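Long-range contacts in regulator of nonsense transcripts 2 (PDB 4CEM), which is a nonsense-mediated mRNA decay factor, here represented by the first of its three MIF4G domains, an all-helical module that probably serves as a protein-binding scaffold: residues L98-V103 against D149-A154; K145-L150 against H188-I193; E173-I178 against N238-Y243. All coordinates share one frame; numbering follows the deposited sequence.

How the contacts relate
All three contacts lie within the helical MIF4G domain. Contacts 1 and 2 share helix 143-158, with Asp149 and Leu150 belonging to both, and their centres are about 9 Å apart. Contact 2 carries the packing on to helix 189-204, and contact 3, whose centre is about 12 Å from that of contact 2, joins helix 164-181 to helix 230-259. Between contacts 1 and 3 the centres are about 19 Å apart. Both segments of contact 1 precede those of contact 3 in sequence, whereas residues 173-178 fall between the two segments of contact 2. Val192 of helix 189-204 meets both Ile178 and Leu240, so helices 164-181, 189-204 and 230-259 pack together at this point, consistent with a helical-repeat domain.

Contact 1 (L98-V103 against D149-A154); sequences LKISDV and DLRFIA
The turn leading into helix 103-116, with the first residue of that helix, packs against helix 143-158 in the MIF4G helical stack, Ile100 and Val103 meeting Arg151 while Leu98 and Val103 meet Phe152. Arg151 spans the gap as an extended rod: CG stands anti to the backbone N (chi1 172°) and the chain stays straight to NE, delivering the guanidinium to the turn. Val103 CB sits over the centre of one guanidinium face, 4.0 Å above its plane and 4.1 Å from Arg151 CZ. Ile100 CG2 lies in that plane at the edge, and the carbonyl of the same residue brings its O to 2.8 Å from Arg151 NH1. A second, wholly apolar patch lies beside this one. There Leu98 CD1 is 3.6 Å from Phe152 CE2, the two side chains crossing at about a right angle, and Val103 CG1 is 4.3 Å from Phe152 CD1. Phe152 also packs on Ala106, Val107 and Cys110 of helix 103-116, while His198 of helix 189-204 touches Arg151. An alanine in place of Arg151 would probably leave the Ile100 carbonyl without its charged neighbour and uncover the flank of Val103 CB. With one face against a valine and NH1 near a carbonyl oxygen, the guanidinium brings a positive charge into a largely apolar junction, where it would probably polarise the Ile100 carbonyl.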
ATOM      1  N   LEU A  98       0.397 -11.507  -3.076  1.00 56.84           N
ATOM      2  CA  LEU A  98       0.529 -11.469  -1.626  1.00 55.44           C
ATOM      3  C   LEU A  98      -0.743 -10.953  -0.976  1.00 54.13           C
ATOM      4  O   LEU A  98      -1.307  -9.957  -1.415  1.00 56.18           O
ATOM      5  CB  LEU A  98       1.685 -10.544  -1.238  1.00 55.02           C
ATOM      6  CG  LEU A  98       3.083 -10.918  -1.732  1.00 54.67           C
ATOM      7  CD1 LEU A  98       4.016  -9.714  -1.682  1.00 53.96           C
ATOM      8  CD2 LEU A  98       3.642 -12.066  -0.908  1.00 55.07           C
ATOM      9  N   LYS A  99      -1.190 -11.615   0.080  1.00 54.35           N
ATOM     10  CA  LYS A  99      -2.248 -11.059   0.906  1.00 54.87           C
ATOM     11  C   LYS A  99      -1.677  -9.935   1.757  1.00 54.89           C
ATOM     12  O   LYS A  99      -0.473  -9.871   2.023  1.00 51.25           O
ATOM     13  CB  LYS A  99      -2.849 -12.111   1.828  1.00 57.28           C
ATOM     14  CG  LYS A  99      -3.482 -13.285   1.106  1.00 60.44           C
ATOM     15  CD  LYS A  99      -3.657 -14.476   2.040  1.00 62.49           C
ATOM     16  CE  LYS A  99      -3.657 -15.788   1.272  1.00 64.95           C
ATOM     17  NZ  LYS A  99      -2.810 -16.791   1.970  1.00 67.63           N
ATOM     18  N   ILE A 100      -2.566  -9.064   2.207  1.00 55.34           N
ATOM     19  CA  ILE A 100      -2.194  -7.965   3.086  1.00 55.33           C
ATOM     20  C   ILE A 100      -1.242  -8.453   4.185  1.00 51.62           C
ATOM     21  O   ILE A 100      -0.236  -7.814   4.463  1.00 52.34           O
ATOM     22  CB  ILE A 100      -3.455  -7.332   3.717  1.00 57.28           C
ATOM     23  CG1 ILE A 100      -4.359  -6.710   2.634  1.00 59.26           C
ATOM     24  CG2 ILE A 100      -3.074  -6.275   4.736  1.00 57.92           C
ATOM     25  CD1 ILE A 100      -5.833  -7.048   2.785  1.00 57.22           C
ATOM     26  N   SER A 101      -1.547  -9.605   4.774  1.00 49.16           N
ATOM     27  CA  SER A 101      -0.779 -10.131   5.903  1.00 49.65           C
ATOM     28  C   SER A 101       0.549 -10.807   5.532  1.00 50.85           C
ATOM     29  O   SER A 101       1.307 -11.195   6.421  1.00 51.49           O
ATOM     30  CB  SER A 101      -1.636 -11.129   6.697  1.00 50.33           C
ATOM     31  OG  SER A 101      -1.939 -12.285   5.931  1.00 49.79           O
ATOM     32  N   ASP A 102       0.823 -10.963   4.238  1.00 50.81           N
ATOM     33  CA  ASP A 102       2.031 -11.650   3.774  1.00 49.06           C
ATOM     34  C   ASP A 102       3.170 -10.692   3.392  1.00 46.49           C
ATOM     35  O   ASP A 102       4.311 -11.130   3.231  1.00 45.08           O
ATOM     36  CB  ASP A 102       1.697 -12.542   2.563  1.00 51.62           C
ATOM     37  CG  ASP A 102       0.902 -13.791   2.940  1.00 53.08           C
ATOM     38  OD1 ASP A 102       1.182 -14.400   3.996  1.00 53.24           O
ATOM     39  OD2 ASP A 102       0.005 -14.176   2.156  1.00 52.60           O
ATOM     40  N   VAL A 103       2.873  -9.400   3.244  1.00 43.63           N
ATOM     41  CA  VAL A 103       3.860  -8.441   2.731  1.00 42.56           C
ATOM     42  C   VAL A 103       5.106  -8.320   3.623  1.00 43.16           C
ATOM     43  O   VAL A 103       6.225  -8.229   3.115  1.00 45.39           O
ATOM     44  CB  VAL A 103       3.244  -7.048   2.511  1.00 42.63           C
ATOM     45  CG1 VAL A 103       4.307  -6.052   2.074  1.00 43.38           C
ATOM     46  CG2 VAL A 103       2.127  -7.114   1.482  1.00 41.48           C
ATOM     47  N   ASP A 149       0.993  -4.097  -4.417  1.00 48.60           N
ATOM     48  CA  ASP A 149       2.229  -3.646  -5.054  1.00 48.73           C
ATOM     49  C   ASP A 149       2.667  -2.301  -4.504  1.00 47.88           C
ATOM     50  O   ASP A 149       3.835  -2.112  -4.148  1.00 46.96           O
ATOM     51  CB  ASP A 149       2.064  -3.528  -6.577  1.00 51.27           C
ATOM     52  CG  ASP A 149       2.090  -4.872  -7.292  1.00 51.69           C
ATOM     53  OD1 ASP A 149       2.122  -5.920  -6.611  1.00 51.69           O
ATOM     54  OD2 ASP A 149       2.080  -4.873  -8.547  1.00 53.25           O
ATOM     55  N   LEU A 150       1.727  -1.364  -4.437  1.00 48.71           N
ATOM     56  CA  LEU A 150       2.042  -0.019  -3.971  1.00 47.67           C
ATOM     57  C   LEU A 150       2.542  -0.069  -2.529  1.00 46.53           C
ATOM     58  O   LEU A 150       3.544   0.554  -2.193  1.00 47.60           O
ATOM     59  CB  LEU A 150       0.836   0.908  -4.100  1.00 47.83           C
ATOM     60  CG  LEU A 150       1.166   2.399  -3.978  1.00 49.30           C
ATOM     61  CD1 LEU A 150       1.943   2.879  -5.192  1.00 52.07           C
ATOM     62  CD2 LEU A 150      -0.097   3.228  -3.794  1.00 48.83           C
ATOM     63  N   ARG A 151       1.864  -0.830  -1.682  1.00 45.43           N
ATOM     64  CA  ARG A 151       2.321  -0.986  -0.313  1.00 45.44           C
ATOM     65  C   ARG A 151       3.698  -1.634  -0.283  1.00 43.66           C
ATOM     66  O   ARG A 151       4.568  -1.230   0.497  1.00 42.00           O
ATOM     67  CB  ARG A 151       1.348  -1.832   0.497  1.00 47.92           C
ATOM     68  CG  ARG A 151       1.883  -2.187   1.876  1.00 50.70           C
ATOM     69  CD  ARG A 151       0.977  -3.165   2.581  1.00 51.45           C
ATOM     70  NE  ARG A 151       1.540  -3.579   3.859  1.00 53.68           N
ATOM     71  CZ  ARG A 151       0.967  -4.458   4.676  1.00 55.30           C
ATOM     72  NH1 ARG A 151      -0.188  -5.023   4.350  1.00 57.08           N
ATOM     73  NH2 ARG A 151       1.551  -4.773   5.825  1.00 56.66           N
ATOM     74  N   PHE A 152       3.877  -2.647  -1.127  1.00 43.25           N
ATOM     75  CA  PHE A 152       5.118  -3.410  -1.176  1.00 41.90           C
ATOM     76  C   PHE A 152       6.285  -2.487  -1.553  1.00 41.82           C
ATOM     77  O   PHE A 152       7.247  -2.386  -0.799  1.00 41.20           O
ATOM     78  CB  PHE A 152       4.973  -4.573  -2.159  1.00 43.04           C
ATOM     79  CG  PHE A 152       6.044  -5.650  -2.050  1.00 43.90           C
ATOM     80  CD1 PHE A 152       7.132  -5.546  -1.185  1.00 43.39           C
ATOM     81  CD2 PHE A 152       5.948  -6.788  -2.846  1.00 43.03           C
ATOM     82  CE1 PHE A 152       8.089  -6.543  -1.128  1.00 43.25           C
ATOM     83  CE2 PHE A 152       6.906  -7.783  -2.790  1.00 42.44           C
ATOM     84  CZ  PHE A 152       7.975  -7.661  -1.929  1.00 43.02           C
ATOM     85  N   ILE A 153       6.195  -1.784  -2.684  1.00 42.70           N
ATOM     86  CA  ILE A 153       7.295  -0.884  -3.080  1.00 43.15           C
ATOM     87  C   ILE A 153       7.519   0.236  -2.056  1.00 42.42           C
ATOM     88  O   ILE A 153       8.665   0.696  -1.871  1.00 41.20           O
ATOM     89  CB  ILE A 153       7.146  -0.297  -4.508  1.00 44.37           C
ATOM     90  CG1 ILE A 153       5.945   0.636  -4.611  1.00 45.32           C
ATOM     91  CG2 ILE A 153       7.056  -1.412  -5.550  1.00 44.32           C
ATOM     92  CD1 ILE A 153       5.832   1.299  -5.965  1.00 46.04           C
ATOM     93  N   ALA A 154       6.436   0.648  -1.386  1.00 40.32           N
ATOM     94  CA  ALA A 154       6.523   1.568  -0.236  1.00 38.75           C
ATOM     95  C   ALA A 154       7.423   1.010   0.872  1.00 37.62           C
ATOM     96  O   ALA A 154       8.392   1.657   1.248  1.00 36.34           O
ATOM     97  CB  ALA A 154       5.142   1.874   0.315  1.00 38.23           C
TER

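Contact 2 (K145-L150 against H188-I193); sequences KLRTDL and HVSVVI
Lys145 NZ is gripped by three oxygens: it forms a salt bridge with Asp149, donating to the syn lone pair of OD1 at 2.9 Å and weakly to OD2, and it gives another hydrogen bond to Val94 O. This one-turn bridge lies on the side of helix 143-158 turned from residues 188-193, and the contact itself is carried by Leu146, Arg147 and Leu150. Val191 is the wedge. Its CG2 reaches Arg147 CB at 3.6 Å, and its other branch, CG1, is 4.2 Å from Leu150 CD2. Arg147 runs past this valine, its CG anti to the backbone N (chi1 -172°) and 4.0 Å from Val191 CA; CD then lies 3.6 Å from Ser190 O, and a bend at chi3 (88°) turns NE off the extended course. Near the start of helix 189-204, Leu146 CD2 meets His188 CD2 at 4.0 Å, leucine and imidazole crossing at about a right angle. His188 holds the N-cap position, and its own N bonds to Asp182 OD2. Segments 145-150 and 189-193 run nearly parallel, their axes 18° apart and 9.0 Å from each other at closest approach; helix 164-181 touches Leu146, His188 and Val192 through Ile178, and helix 230-259 packs on Val189 and Val192.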
ATOM      1  N   LYS A 145      -3.948  -6.361  -7.068  1.00 71.19           N
ATOM      2  CA  LYS A 145      -2.486  -6.501  -7.102  1.00 68.49           C
ATOM      3  C   LYS A 145      -1.784  -5.142  -6.987  1.00 65.67           C
ATOM      4  O   LYS A 145      -0.805  -5.012  -6.242  1.00 62.27           O
ATOM      5  CB  LYS A 145      -2.053  -7.236  -8.378  1.00 67.67           C
ATOM      6  CG  LYS A 145      -0.550  -7.416  -8.574  1.00 66.75           C
ATOM      7  CD  LYS A 145       0.076  -8.348  -7.549  1.00 67.88           C
ATOM      8  CE  LYS A 145       1.392  -8.943  -8.049  1.00 67.42           C
ATOM      9  NZ  LYS A 145       2.315  -7.940  -8.660  1.00 67.52           N
ATOM     10  N   LEU A 146      -2.272  -4.138  -7.719  1.00 61.33           N
ATOM     11  CA  LEU A 146      -1.726  -2.779  -7.609  1.00 59.59           C
ATOM     12  C   LEU A 146      -1.804  -2.251  -6.170  1.00 58.09           C
ATOM     13  O   LEU A 146      -0.917  -1.523  -5.731  1.00 54.98           O
ATOM     14  CB  LEU A 146      -2.444  -1.805  -8.552  1.00 58.66           C
ATOM     15  CG  LEU A 146      -2.021  -0.326  -8.470  1.00 57.93           C
ATOM     16  CD1 LEU A 146      -0.565  -0.116  -8.883  1.00 57.30           C
ATOM     17  CD2 LEU A 146      -2.943   0.528  -9.319  1.00 57.53           C
ATOM     18  N   ARG A 147      -2.855  -2.616  -5.439  1.00 57.57           N
ATOM     19  CA  ARG A 147      -2.962  -2.204  -4.041  1.00 58.97           C
ATOM     20  C   ARG A 147      -1.764  -2.702  -3.246  1.00 57.07           C
ATOM     21  O   ARG A 147      -1.026  -1.911  -2.649  1.00 56.09           O
ATOM     22  CB  ARG A 147      -4.251  -2.715  -3.400  1.00 60.68           C
ATOM     23  CG  ARG A 147      -4.473  -2.137  -2.014  1.00 63.10           C
ATOM     24  CD  ARG A 147      -5.882  -2.356  -1.498  1.00 65.19           C
ATOM     25  NE  ARG A 147      -5.982  -3.640  -0.817  1.00 68.66           N
ATOM     26  CZ  ARG A 147      -6.571  -4.732  -1.300  1.00 73.74           C
ATOM     27  NH1 ARG A 147      -7.164  -4.737  -2.493  1.00 75.23           N
ATOM     28  NH2 ARG A 147      -6.575  -5.837  -0.566  1.00 78.04           N
ATOM     29  N   THR A 148      -1.568  -4.016  -3.260  1.00 53.89           N
ATOM     30  CA  THR A 148      -0.462  -4.629  -2.544  1.00 51.35           C
ATOM     31  C   THR A 148       0.872  -4.139  -3.092  1.00 50.99           C
ATOM     32  O   THR A 148       1.770  -3.790  -2.324  1.00 50.15           O
ATOM     33  CB  THR A 148      -0.538  -6.161  -2.618  1.00 49.27           C
ATOM     34  OG1 THR A 148      -1.857  -6.584  -2.262  1.00 47.12           O
ATOM     35  CG2 THR A 148       0.453  -6.796  -1.659  1.00 49.32           C
ATOM     36  N   ASP A 149       0.993  -4.097  -4.417  1.00 48.60           N
ATOM     37  CA  ASP A 149       2.229  -3.646  -5.054  1.00 48.73           C
ATOM     38  C   ASP A 149       2.667  -2.301  -4.504  1.00 47.88           C
ATOM     39  O   ASP A 149       3.835  -2.112  -4.148  1.00 46.96           O
ATOM     40  CB  ASP A 149       2.064  -3.528  -6.577  1.00 51.27           C
ATOM     41  CG  ASP A 149       2.090  -4.872  -7.292  1.00 51.69           C
ATOM     42  OD1 ASP A 149       2.122  -5.920  -6.611  1.00 51.69           O
ATOM     43  OD2 ASP A 149       2.080  -4.873  -8.547  1.00 53.25           O
ATOM     44  N   LEU A 150       1.727  -1.364  -4.437  1.00 48.71           N
ATOM     45  CA  LEU A 150       2.042  -0.019  -3.971  1.00 47.67           C
ATOM     46  C   LEU A 150       2.542  -0.069  -2.529  1.00 46.53           C
ATOM     47  O   LEU A 150       3.544   0.554  -2.193  1.00 47.60           O
ATOM     48  CB  LEU A 150       0.836   0.908  -4.100  1.00 47.83           C
ATOM     49  CG  LEU A 150       1.166   2.399  -3.978  1.00 49.30           C
ATOM     50  CD1 LEU A 150       1.943   2.879  -5.192  1.00 52.07           C
ATOM     51  CD2 LEU A 150      -0.097   3.228  -3.794  1.00 48.83           C
ATOM     52  N   HIS A 188      -9.776   3.633  -7.684  1.00 77.95           N
ATOM     53  CA  HIS A 188      -8.590   3.242  -6.924  1.00 77.83           C
ATOM     54  C   HIS A 188      -8.632   3.698  -5.478  1.00 72.96           C
ATOM     55  O   HIS A 188      -7.605   3.694  -4.806  1.00 72.25           O
ATOM     56  CB  HIS A 188      -7.325   3.795  -7.600  1.00 79.80           C
ATOM     57  CG  HIS A 188      -7.135   3.340  -9.039  1.00 81.92           C
ATOM     58  ND1 HIS A 188      -7.518   4.084 -10.094  1.00 82.43           N
ATOM     59  CD2 HIS A 188      -6.553   2.185  -9.567  1.00 80.86           C
ATOM     60  CE1 HIS A 188      -7.212   3.436 -11.234  1.00 80.09           C
ATOM     61  NE2 HIS A 188      -6.622   2.275 -10.909  1.00 78.06           N
ATOM     62  N   VAL A 189      -9.805   4.068  -4.965  1.00 69.43           N
ATOM     63  CA  VAL A 189      -9.890   4.676  -3.629  1.00 68.60           C
ATOM     64  C   VAL A 189      -9.283   3.780  -2.564  1.00 67.34           C
ATOM     65  O   VAL A 189      -8.452   4.229  -1.767  1.00 66.71           O
ATOM     66  CB  VAL A 189     -11.334   4.998  -3.210  1.00 67.37           C
ATOM     67  CG1 VAL A 189     -11.342   5.714  -1.870  1.00 66.06           C
ATOM     68  CG2 VAL A 189     -12.005   5.860  -4.257  1.00 71.85           C
ATOM     69  N   SER A 190      -9.699   2.516  -2.563  1.00 64.53           N
ATOM     70  CA  SER A 190      -9.203   1.534  -1.602  1.00 65.22           C
ATOM     71  C   SER A 190      -7.688   1.324  -1.718  1.00 63.41           C
ATOM     72  O   SER A 190      -7.030   0.976  -0.742  1.00 65.67           O
ATOM     73  CB  SER A 190      -9.919   0.197  -1.791  1.00 64.43           C
ATOM     74  OG  SER A 190      -9.457  -0.445  -2.964  1.00 64.23           O
ATOM     75  N   VAL A 191      -7.143   1.520  -2.915  1.00 62.60           N
ATOM     76  CA  VAL A 191      -5.693   1.465  -3.117  1.00 60.90           C
ATOM     77  C   VAL A 191      -4.990   2.633  -2.412  1.00 58.57           C
ATOM     78  O   VAL A 191      -3.929   2.446  -1.811  1.00 56.64           O
ATOM     79  CB  VAL A 191      -5.330   1.426  -4.621  1.00 59.46           C
ATOM     80  CG1 VAL A 191      -3.854   1.703  -4.838  1.00 56.36           C
ATOM     81  CG2 VAL A 191      -5.706   0.074  -5.207  1.00 61.75           C
ATOM     82  N   VAL A 192      -5.586   3.824  -2.475  1.00 55.38           N
ATOM     83  CA  VAL A 192      -5.007   5.010  -1.835  1.00 54.00           C
ATOM     84  C   VAL A 192      -5.154   4.944  -0.316  1.00 52.77           C
ATOM     85  O   VAL A 192      -4.269   5.373   0.422  1.00 51.48           O
ATOM     86  CB  VAL A 192      -5.653   6.305  -2.346  1.00 54.38           C
ATOM     87  CG1 VAL A 192      -5.082   7.510  -1.621  1.00 53.34           C
ATOM     88  CG2 VAL A 192      -5.437   6.441  -3.842  1.00 56.49           C
ATOM     89  N   ILE A 193      -6.273   4.396   0.144  1.00 50.30           N
ATOM     90  CA  ILE A 193      -6.525   4.254   1.568  1.00 49.03           C
ATOM     91  C   ILE A 193      -5.545   3.259   2.183  1.00 50.54           C
ATOM     92  O   ILE A 193      -4.905   3.558   3.200  1.00 50.46           O
ATOM     93  CB  ILE A 193      -7.976   3.822   1.833  1.00 46.78           C
ATOM     94  CG1 ILE A 193      -8.921   4.960   1.438  1.00 46.99           C
ATOM     95  CG2 ILE A 193      -8.162   3.462   3.296  1.00 44.31           C
ATOM     96  CD1 ILE A 193     -10.353   4.532   1.223  1.00 48.47           C
TER

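Contact 3 (E173-I178 against N238-Y243); sequences EQLKNI and NLLKEY
Leu239 opens the contact, pushing CD1 against Leu175, 3.9 Å from CB and 4.0 Å from CD1 of that leucine. With CG anti to its own carbonyl carbon (chi1 -69°), the leucine side chain heads for helix 164-181 and meets Leu175 obliquely; the same methyl also comes within 4.3 Å of Lys176 N, at the edge of the contact. Leu240 follows more loosely, its CD2 at 4.4 Å from Leu175 CD1, and also packs on Cys196 and Ala204 of helix 189-204. Segments 173-178 and 238-243 point the same way, their axes 11° apart and 10.4 Å from each other at closest approach, consistent with the stacked helices of a MIF4G domain. One turn beyond Leu239 comes Tyr243, whose CG, anti to the backbone N (chi1 -176°), starts the ring toward helix 164-181. Its ring presents CE1 to Ile178 CG2 at 3.7 Å, with CD1 of the ring at 4.1 Å from that methyl, the two side chains crossing at a slant. The ring has other neighbours: His186 stacks with it edge-to-face, and the hydroxyl makes a weak hydrogen bond with Asp182 OD2.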
ATOM      1  N   GLU A 173       5.563   8.244  -9.075  1.00 64.06           N
ATOM      2  CA  GLU A 173       5.104   7.884 -10.415  1.00 66.12           C
ATOM      3  C   GLU A 173       3.770   7.152 -10.409  1.00 64.69           C
ATOM      4  O   GLU A 173       2.849   7.537 -11.127  1.00 65.18           O
ATOM      5  CB  GLU A 173       6.137   7.004 -11.131  1.00 70.62           C
ATOM      6  CG  GLU A 173       6.923   7.702 -12.230  1.00 73.44           C
ATOM      7  CD  GLU A 173       7.340   6.737 -13.328  1.00 76.41           C
ATOM      8  OE1 GLU A 173       7.804   5.619 -13.005  1.00 77.44           O
ATOM      9  OE2 GLU A 173       7.181   7.092 -14.515  1.00 78.49           O
ATOM     10  N   GLN A 174       3.665   6.094  -9.610  1.00 62.75           N
ATOM     11  CA  GLN A 174       2.466   5.265  -9.640  1.00 64.30           C
ATOM     12  C   GLN A 174       1.288   5.982  -9.007  1.00 65.76           C
ATOM     13  O   GLN A 174       0.149   5.760  -9.405  1.00 68.05           O
ATOM     14  CB  GLN A 174       2.692   3.914  -8.958  1.00 66.65           C
ATOM     15  CG  GLN A 174       3.923   3.151  -9.427  1.00 68.90           C
ATOM     16  CD  GLN A 174       4.145   3.220 -10.929  1.00 73.26           C
ATOM     17  OE1 GLN A 174       5.219   3.624 -11.399  1.00 75.59           O
ATOM     18  NE2 GLN A 174       3.127   2.838 -11.692  1.00 71.87           N
ATOM     19  N   LEU A 175       1.560   6.844  -8.028  1.00 67.15           N
ATOM     20  CA  LEU A 175       0.502   7.643  -7.398  1.00 68.59           C
ATOM     21  C   LEU A 175      -0.090   8.654  -8.372  1.00 68.65           C
ATOM     22  O   LEU A 175      -1.311   8.814  -8.442  1.00 71.60           O
ATOM     23  CB  LEU A 175       1.008   8.383  -6.144  1.00 69.47           C
ATOM     24  CG  LEU A 175       0.555   7.910  -4.755  1.00 68.02           C
ATOM     25  CD1 LEU A 175       0.592   9.088  -3.790  1.00 67.56           C
ATOM     26  CD2 LEU A 175      -0.838   7.297  -4.762  1.00 67.09           C
ATOM     27  N   LYS A 176       0.782   9.347  -9.102  1.00 69.16           N
ATOM     28  CA  LYS A 176       0.351  10.271 -10.152  1.00 69.70           C
ATOM     29  C   LYS A 176      -0.698   9.637 -11.061  1.00 68.02           C
ATOM     30  O   LYS A 176      -1.690  10.276 -11.394  1.00 72.38           O
ATOM     31  CB  LYS A 176       1.542  10.756 -10.999  1.00 71.35           C
ATOM     32  CG  LYS A 176       1.932  12.213 -10.774  1.00 72.10           C
ATOM     33  CD  LYS A 176       2.732  12.780 -11.946  1.00 72.84           C
ATOM     34  CE  LYS A 176       2.640  14.301 -12.014  1.00 74.24           C
ATOM     35  NZ  LYS A 176       2.871  14.832 -13.390  1.00 75.91           N
ATOM     36  N   ASN A 177      -0.480   8.383 -11.449  1.00 66.54           N
ATOM     37  CA  ASN A 177      -1.401   7.694 -12.354  1.00 68.15           C
ATOM     38  C   ASN A 177      -2.775   7.502 -11.730  1.00 71.81           C
ATOM     39  O   ASN A 177      -3.799   7.701 -12.389  1.00 73.74           O
ATOM     40  CB  ASN A 177      -0.830   6.345 -12.793  1.00 65.89           C
ATOM     41  CG  ASN A 177       0.431   6.488 -13.620  1.00 64.51           C
ATOM     42  OD1 ASN A 177       1.190   5.538 -13.772  1.00 64.75           O
ATOM     43  ND2 ASN A 177       0.668   7.684 -14.146  1.00 63.73           N
ATOM     44  N   ILE A 178      -2.788   7.123 -10.458  1.00 73.02           N
ATOM     45  CA  ILE A 178      -4.031   6.981  -9.715  1.00 73.40           C
ATOM     46  C   ILE A 178      -4.780   8.316  -9.634  1.00 76.27           C
ATOM     47  O   ILE A 178      -5.982   8.369  -9.890  1.00 77.91           O
ATOM     48  CB  ILE A 178      -3.775   6.432  -8.300  1.00 72.49           C
ATOM     49  CG1 ILE A 178      -3.582   4.907  -8.338  1.00 71.85           C
ATOM     50  CG2 ILE A 178      -4.927   6.797  -7.376  1.00 72.58           C
ATOM     51  CD1 ILE A 178      -2.204   4.451  -8.763  1.00 69.05           C
ATOM     52  N   ASN A 238       0.857  16.443  -0.856  1.00 46.87           N
ATOM     53  CA  ASN A 238       0.135  17.220  -1.876  1.00 49.54           C
ATOM     54  C   ASN A 238      -0.752  16.351  -2.778  1.00 49.23           C
ATOM     55  O   ASN A 238      -1.934  16.656  -2.968  1.00 48.97           O
ATOM     56  CB  ASN A 238       1.100  18.037  -2.740  1.00 50.56           C
ATOM     57  CG  ASN A 238       1.921  19.027  -1.932  1.00 51.00           C
ATOM     58  OD1 ASN A 238       1.572  19.376  -0.796  1.00 49.91           O
ATOM     59  ND2 ASN A 238       3.026  19.481  -2.514  1.00 51.60           N
ATOM     60  N   LEU A 239      -0.190  15.269  -3.314  1.00 50.44           N
ATOM     61  CA  LEU A 239      -0.960  14.349  -4.168  1.00 52.04           C
ATOM     62  C   LEU A 239      -2.186  13.815  -3.436  1.00 51.89           C
ATOM     63  O   LEU A 239      -3.294  13.814  -3.977  1.00 51.90           O
ATOM     64  CB  LEU A 239      -0.097  13.178  -4.648  1.00 53.08           C
ATOM     65  CG  LEU A 239       1.014  13.490  -5.654  1.00 56.96           C
ATOM     66  CD1 LEU A 239       1.697  12.197  -6.082  1.00 57.84           C
ATOM     67  CD2 LEU A 239       0.493  14.251  -6.870  1.00 57.75           C
ATOM     68  N   LEU A 240      -1.989  13.383  -2.197  1.00 51.25           N
ATOM     69  CA  LEU A 240      -3.079  12.803  -1.418  1.00 52.56           C
ATOM     70  C   LEU A 240      -4.217  13.798  -1.166  1.00 52.52           C
ATOM     71  O   LEU A 240      -5.384  13.431  -1.264  1.00 52.54           O
ATOM     72  CB  LEU A 240      -2.547  12.234  -0.101  1.00 51.67           C
ATOM     73  CG  LEU A 240      -1.619  11.028  -0.285  1.00 51.52           C
ATOM     74  CD1 LEU A 240      -0.810  10.780   0.978  1.00 50.42           C
ATOM     75  CD2 LEU A 240      -2.412   9.789  -0.676  1.00 49.02           C
ATOM     76  N   LYS A 241      -3.878  15.048  -0.852  1.00 54.83           N
ATOM     77  CA  LYS A 241      -4.893  16.091  -0.625  1.00 58.77           C
ATOM     78  C   LYS A 241      -5.636  16.420  -1.903  1.00 58.33           C
ATOM     79  O   LYS A 241      -6.856  16.570  -1.913  1.00 58.17           O
ATOM     80  CB  LYS A 241      -4.264  17.367  -0.047  1.00 61.72           C
ATOM     81  CG  LYS A 241      -4.449  17.502   1.461  1.00 66.50           C
ATOM     82  CD  LYS A 241      -3.189  17.973   2.177  1.00 69.21           C
ATOM     83  CE  LYS A 241      -3.365  17.929   3.690  1.00 70.99           C
ATOM     84  NZ  LYS A 241      -2.076  18.156   4.399  1.00 75.15           N
ATOM     85  N   GLU A 242      -4.873  16.526  -2.981  1.00 60.76           N
ATOM     86  CA  GLU A 242      -5.410  16.763  -4.306  1.00 61.13           C
ATOM     87  C   GLU A 242      -6.346  15.629  -4.723  1.00 59.73           C
ATOM     88  O   GLU A 242      -7.409  15.876  -5.292  1.00 61.42           O
ATOM     89  CB  GLU A 242      -4.250  16.888  -5.280  1.00 63.00           C
ATOM     90  CG  GLU A 242      -4.598  17.442  -6.636  1.00 65.31           C
ATOM     91  CD  GLU A 242      -3.421  17.324  -7.573  1.00 70.44           C
ATOM     92  OE1 GLU A 242      -2.282  17.575  -7.119  1.00 72.34           O
ATOM     93  OE2 GLU A 242      -3.628  16.964  -8.750  1.00 75.24           O
ATOM     94  N   TYR A 243      -5.955  14.390  -4.438  1.00 57.78           N
ATOM     95  CA  TYR A 243      -6.843  13.247  -4.649  1.00 57.56           C
ATOM     96  C   TYR A 243      -8.072  13.393  -3.773  1.00 58.67           C
ATOM     97  O   TYR A 243      -9.198  13.223  -4.231  1.00 62.93           O
ATOM     98  CB  TYR A 243      -6.150  11.934  -4.302  1.00 55.76           C
ATOM     99  CG  TYR A 243      -6.991  10.709  -4.591  1.00 55.69           C
ATOM    100  CD1 TYR A 243      -6.930  10.077  -5.832  1.00 57.67           C
ATOM    101  CD2 TYR A 243      -7.836  10.176  -3.627  1.00 55.90           C
ATOM    102  CE1 TYR A 243      -7.693   8.954  -6.103  1.00 57.95           C
ATOM    103  CE2 TYR A 243      -8.602   9.049  -3.885  1.00 57.01           C
ATOM    104  CZ  TYR A 243      -8.530   8.439  -5.125  1.00 57.70           C
ATOM    105  OH  TYR A 243      -9.291   7.321  -5.394  1.00 54.65           O
TER